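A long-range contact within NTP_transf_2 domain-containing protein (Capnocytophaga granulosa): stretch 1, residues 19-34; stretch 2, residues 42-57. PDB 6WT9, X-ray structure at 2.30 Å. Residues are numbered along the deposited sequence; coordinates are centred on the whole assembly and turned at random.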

# COMPACT_ATOMS: atom_id res chain seq x y z
N PRO A 19 -12.02 12.60 -1.42
CA PRO A 19 -11.78 13.89 -2.10
C PRO A 19 -13.02 14.45 -2.78
O PRO A 19 -13.14 15.67 -2.90
N GLU A 20 -13.93 13.59 -3.25
CA GLU A 20 -15.16 14.06 -3.87
C GLU A 20 -16.21 14.48 -2.85
O GLU A 20 -17.29 14.92 -3.24
N LYS A 21 -15.91 14.33 -1.55
CA LYS A 21 -16.79 14.79 -0.48
C LYS A 21 -18.18 14.15 -0.58
O LYS A 21 -19.20 14.82 -0.44
N LEU A 22 -18.21 12.85 -0.85
CA LEU A 22 -19.47 12.12 -0.89
C LEU A 22 -20.05 12.04 0.51
O LEU A 22 -19.41 11.51 1.43
N GLN A 23 -21.26 12.57 0.69
CA GLN A 23 -21.84 12.68 2.02
C GLN A 23 -22.20 11.32 2.61
O GLN A 23 -22.17 11.16 3.83
N GLU A 24 -22.54 10.35 1.76
CA GLU A 24 -22.86 9.02 2.27
C GLU A 24 -21.67 8.39 2.98
O GLU A 24 -21.85 7.63 3.94
N ILE A 25 -20.45 8.70 2.54
CA ILE A 25 -19.26 8.20 3.21
C ILE A 25 -19.11 8.86 4.58
O ILE A 25 -18.84 8.19 5.58
N THR A 26 -19.28 10.18 4.64
CA THR A 26 -19.14 10.90 5.90
C THR A 26 -20.21 10.48 6.90
O THR A 26 -19.93 10.34 8.09
N THR A 27 -21.44 10.28 6.42
CA THR A 27 -22.52 9.87 7.32
C THR A 27 -22.29 8.47 7.87
O THR A 27 -22.48 8.23 9.06
N LYS A 28 -21.86 7.54 7.02
CA LYS A 28 -21.55 6.20 7.50
C LYS A 28 -20.41 6.21 8.51
O LYS A 28 -20.39 5.39 9.43
N PHE A 29 -19.47 7.14 8.36
CA PHE A 29 -18.35 7.22 9.29
C PHE A 29 -18.83 7.57 10.69
O PHE A 29 -18.54 6.86 11.66
N PHE A 30 -19.57 8.68 10.82
CA PHE A 30 -20.06 9.08 12.14
C PHE A 30 -21.12 8.12 12.66
O PHE A 30 -21.25 7.95 13.88
N SER A 31 -21.88 7.48 11.76
CA SER A 31 -22.84 6.47 12.20
C SER A 31 -22.13 5.25 12.77
O SER A 31 -22.53 4.73 13.82
N ASP A 32 -21.07 4.78 12.11
CA ASP A 32 -20.33 3.63 12.59
C ASP A 32 -19.46 3.95 13.80
O ASP A 32 -19.02 3.03 14.50
N ASN A 33 -19.19 5.23 14.06
CA ASN A 33 -18.32 5.65 15.16
C ASN A 33 -18.94 6.84 15.87
O ASN A 33 -18.40 7.95 15.84
N PRO A 34 -20.07 6.64 16.56
CA PRO A 34 -20.71 7.77 17.25
C PRO A 34 -19.90 8.32 18.41
O PRO A 34 -20.24 9.40 18.91
N LEU A 42 -10.10 11.72 18.52
CA LEU A 42 -10.71 10.44 18.20
C LEU A 42 -11.17 10.39 16.75
O LEU A 42 -11.13 9.33 16.12
N LYS A 43 -11.61 11.53 16.20
CA LYS A 43 -12.01 11.58 14.79
C LYS A 43 -10.82 11.28 13.89
O LYS A 43 -10.92 10.50 12.94
N TYR A 44 -9.68 11.93 14.16
CA TYR A 44 -8.51 11.76 13.32
C TYR A 44 -7.99 10.32 13.37
O TYR A 44 -7.66 9.74 12.34
N ILE A 45 -7.94 9.74 14.57
CA ILE A 45 -7.45 8.37 14.71
C ILE A 45 -8.40 7.39 14.03
O ILE A 45 -7.96 6.47 13.32
N THR A 46 -9.71 7.56 14.24
CA THR A 46 -10.67 6.63 13.66
C THR A 46 -10.67 6.69 12.14
O THR A 46 -10.75 5.65 11.48
N LEU A 47 -10.58 7.89 11.57
CA LEU A 47 -10.57 8.01 10.12
C LEU A 47 -9.24 7.54 9.53
O LEU A 47 -9.22 6.96 8.44
N ALA A 48 -8.13 7.77 10.23
CA ALA A 48 -6.83 7.32 9.74
C ALA A 48 -6.72 5.80 9.72
O ALA A 48 -5.84 5.27 9.02
N MSE A 49 -7.57 5.10 10.46
CA MSE A 49 -7.57 3.64 10.46
C MSE A 49 -8.65 3.11 9.52
O MSE A 49 -8.61 1.95 9.12
N ASN A 50 -9.60 3.97 9.20
CA ASN A 50 -10.74 3.56 8.39
C ASN A 50 -10.30 3.24 6.96
O ASN A 50 -9.42 3.89 6.40
N GLY A 51 -10.91 2.21 6.38
CA GLY A 51 -10.63 1.89 5.00
C GLY A 51 -11.26 2.90 4.06
O GLY A 51 -12.34 3.44 4.31
N VAL A 52 -10.56 3.17 2.96
CA VAL A 52 -11.14 3.98 1.90
C VAL A 52 -12.42 3.32 1.43
O VAL A 52 -12.50 2.09 1.29
N SER A 53 -13.45 4.13 1.21
CA SER A 53 -14.74 3.59 0.80
C SER A 53 -14.60 2.82 -0.51
O SER A 53 -13.84 3.22 -1.39
N PRO A 54 -15.30 1.69 -0.66
CA PRO A 54 -15.23 0.95 -1.93
C PRO A 54 -15.72 1.74 -3.12
O PRO A 54 -15.43 1.35 -4.26
N GLU A 55 -16.46 2.83 -2.90
CA GLU A 55 -16.84 3.71 -4.00
C GLU A 55 -15.61 4.19 -4.77
O GLU A 55 -15.61 4.20 -6.01
N TYR A 56 -14.55 4.57 -4.06
CA TYR A 56 -13.31 4.97 -4.71
C TYR A 56 -12.50 3.76 -5.18
O TYR A 56 -11.94 3.78 -6.28
N THR A 57 -12.44 2.72 -4.35
CA THR A 57 -11.59 1.57 -4.67
C THR A 57 -12.07 0.85 -5.92
O THR A 57 -11.26 0.40 -6.73

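Aromatic side chains can join segments that lie well apart, as in this contact, where Phe-29 serves a pair of helices and Tyr-56 a third helix and a loop. The axes of helix 23-32 and helix 42-49 run at 113° and approach no closer than 11.4 Å, and side chains fill the space between them. Phe-29, with chi1 at t, points its CA-to-CB bond toward the second stretch and does most of this work. Its CE1 lies 3.6 Å from CG2 of Thr-46 and 3.8 Å from CD1 of Leu-47, whose chi1 and chi2 are t and p. The same CE1 sits 3.6 Å from the Leu-47 CA, so the ring also touches the helix backbone.

A second apolar cluster forms around Tyr-56, chi1 m. Its CB points sideways, but the ring end swings nearer to stretch 1. Ile-25, in the m,t rotamer, brings CD1 to 3.5 Å from CE2 of Tyr-56 and to 3.6 Å from CB of Ser-53. Pro-19 CD approaches Tyr-56 CZ at 3.5 Å, while Leu-22, also m,t, places CD1 3.6 Å from CG of Glu-55, using the aliphatic part of an acidic side chain.

Farther out, Phe-30 (m) meets the extended Lys-43 chain at its ring edge, CE1 to CE 4.0 Å. Asn-33, chi1 m, packs its CG 3.4 Å from CG2 of Thr-46, and its ND2 donates back to Phe-29 O at 3.0 Å, fastening the side chain against its own helix end.

The polar edge is sparse. One hydrogen bond joins the stretches, from Glu-20 N to Tyr-56 OH at 2.9 Å, so the phenol that packs along its ring also anchors a loop backbone through its tip. Within stretch 2, Ser-53 OG caps helix 54-57 by accepting from Glu-55 N at 3.2 Å.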

# COMPACT_ATOMS: atom_id res chain seq x y z
CB PRO A 19 -10.68 13.56 -3.11
CG PRO A 19 -10.86 12.10 -3.39
CD PRO A 19 -11.31 11.49 -2.09
CB GLU A 20 -15.72 12.99 -4.80
CG GLU A 20 -14.72 12.52 -5.84
CD GLU A 20 -15.33 11.56 -6.85
OE1 GLU A 20 -16.57 11.41 -6.86
OE2 GLU A 20 -14.56 10.96 -7.63
CB LYS A 21 -16.89 16.32 -0.46
CG LYS A 21 -15.56 17.01 -0.23
CD LYS A 21 -15.67 18.51 -0.44
CE LYS A 21 -14.32 19.19 -0.24
NZ LYS A 21 -14.38 20.64 -0.55
CB LEU A 22 -19.25 10.73 -1.48
CG LEU A 22 -18.56 10.72 -2.85
CD1 LEU A 22 -18.40 9.31 -3.38
CD2 LEU A 22 -19.32 11.59 -3.83
CB GLN A 23 -23.07 13.59 1.98
CG GLN A 23 -23.63 13.93 3.35
CD GLN A 23 -22.64 14.64 4.24
OE1 GLN A 23 -21.89 15.51 3.78
NE2 GLN A 23 -22.61 14.28 5.51
CB GLU A 24 -23.35 8.11 1.14
CG GLU A 24 -22.34 7.87 0.03
CD GLU A 24 -22.37 8.94 -1.06
OE1 GLU A 24 -23.01 9.99 -0.85
OE2 GLU A 24 -21.75 8.72 -2.12
CB ILE A 25 -18.01 8.43 2.34
CG1 ILE A 25 -18.10 7.58 1.07
CG2 ILE A 25 -16.74 8.12 3.12
CD1 ILE A 25 -17.10 7.98 0.01
CB THR A 26 -19.18 12.40 5.65
OG1 THR A 26 -18.22 12.75 4.64
CG2 THR A 26 -18.85 13.16 6.93
CB THR A 27 -23.86 9.96 6.59
OG1 THR A 27 -24.13 11.32 6.24
CG2 THR A 27 -24.99 9.44 7.47
CB LYS A 28 -21.23 5.27 6.32
CG LYS A 28 -20.50 3.99 6.70
CD LYS A 28 -20.55 2.96 5.59
CE LYS A 28 -21.86 2.19 5.61
NZ LYS A 28 -22.07 1.49 6.90
CB PHE A 29 -17.33 8.25 8.79
CG PHE A 29 -16.21 8.52 9.76
CD1 PHE A 29 -15.16 7.63 9.88
CD2 PHE A 29 -16.22 9.66 10.54
CE1 PHE A 29 -14.13 7.87 10.78
CE2 PHE A 29 -15.19 9.91 11.44
CZ PHE A 29 -14.15 9.02 11.55
CB PHE A 30 -20.62 10.50 12.08
CG PHE A 30 -19.55 11.56 11.96
CD1 PHE A 30 -18.79 11.92 13.06
CD2 PHE A 30 -19.32 12.19 10.75
CE1 PHE A 30 -17.82 12.89 12.95
CE2 PHE A 30 -18.34 13.16 10.64
CZ PHE A 30 -17.59 13.51 11.74
CB SER A 31 -23.74 6.07 11.03
OG SER A 31 -24.58 4.99 11.39
CB ASP A 32 -19.45 3.05 11.48
CG ASP A 32 -20.26 2.44 10.35
OD1 ASP A 32 -21.51 2.43 10.45
OD2 ASP A 32 -19.65 1.95 9.38
CB ASN A 33 -16.92 5.99 14.64
CG ASN A 33 -16.29 4.84 13.87
OD1 ASN A 33 -15.71 3.93 14.47
ND2 ASN A 33 -16.39 4.89 12.55
CB PRO A 34 -22.04 7.17 17.74
CG PRO A 34 -21.74 5.71 17.91
CD PRO A 34 -20.77 5.36 16.81
CB LEU A 42 -11.89 10.16 19.13
CG LEU A 42 -11.62 10.12 20.63
CD1 LEU A 42 -12.88 9.73 21.39
CD2 LEU A 42 -10.47 9.17 20.96
CB LYS A 43 -12.59 12.95 14.45
CG LYS A 43 -13.87 13.31 15.18
CD LYS A 43 -14.33 14.70 14.73
CE LYS A 43 -15.61 15.13 15.43
NZ LYS A 43 -16.05 16.47 14.95
CB TYR A 44 -7.42 12.74 13.75
CG TYR A 44 -6.13 12.62 12.97
CD1 TYR A 44 -6.04 13.04 11.65
CD2 TYR A 44 -4.99 12.09 13.56
CE1 TYR A 44 -4.86 12.94 10.94
CE2 TYR A 44 -3.80 11.98 12.86
CZ TYR A 44 -3.75 12.41 11.55
OH TYR A 44 -2.57 12.30 10.85
CB ILE A 45 -7.24 8.02 16.19
CG1 ILE A 45 -6.18 8.94 16.81
CG2 ILE A 45 -6.83 6.57 16.35
CD1 ILE A 45 -6.12 8.86 18.32
CB THR A 46 -12.07 6.91 14.20
OG1 THR A 46 -12.07 6.82 15.63
CG2 THR A 46 -13.07 5.91 13.64
CB LEU A 47 -10.86 9.45 9.70
CG LEU A 47 -11.08 9.65 8.20
CD1 LEU A 47 -12.12 8.67 7.68
CD2 LEU A 47 -11.49 11.08 7.90
CB ALA A 48 -5.71 7.91 10.59
CB MSE A 49 -7.80 3.11 11.87
CG MSE A 49 -6.68 3.43 12.84
SE MSE A 49 -7.05 2.76 14.63
CE MSE A 49 -5.30 3.10 15.43
CB ASN A 50 -11.80 4.66 8.37
CG ASN A 50 -13.20 4.13 8.17
OD1 ASN A 50 -13.76 4.20 7.07
ND2 ASN A 50 -13.79 3.58 9.22
CB VAL A 52 -10.14 4.16 0.74
CG1 VAL A 52 -10.81 4.80 -0.47
CG2 VAL A 52 -8.95 5.00 1.19
CB SER A 53 -15.76 4.72 0.63
OG SER A 53 -16.93 4.26 -0.02
CB PRO A 54 -16.11 -0.29 -1.66
CG PRO A 54 -17.00 0.11 -0.54
CD PRO A 54 -16.20 1.05 0.32
CB GLU A 55 -17.62 4.91 -3.46
CG GLU A 55 -18.13 5.87 -4.52
CD GLU A 55 -19.52 5.52 -5.00
OE1 GLU A 55 -19.99 4.40 -4.71
OE2 GLU A 55 -20.14 6.38 -5.67
CB TYR A 56 -12.46 5.82 -3.76
CG TYR A 56 -13.06 7.16 -3.44
CD1 TYR A 56 -12.96 8.22 -4.34
CD2 TYR A 56 -13.70 7.39 -2.23
CE1 TYR A 56 -13.50 9.45 -4.04
CE2 TYR A 56 -14.24 8.62 -1.93
CZ TYR A 56 -14.14 9.65 -2.84
OH TYR A 56 -14.68 10.88 -2.55
CB THR A 57 -11.53 0.62 -3.47
OG1 THR A 57 -11.12 1.34 -2.31
CG2 THR A 57 -10.54 -0.51 -3.73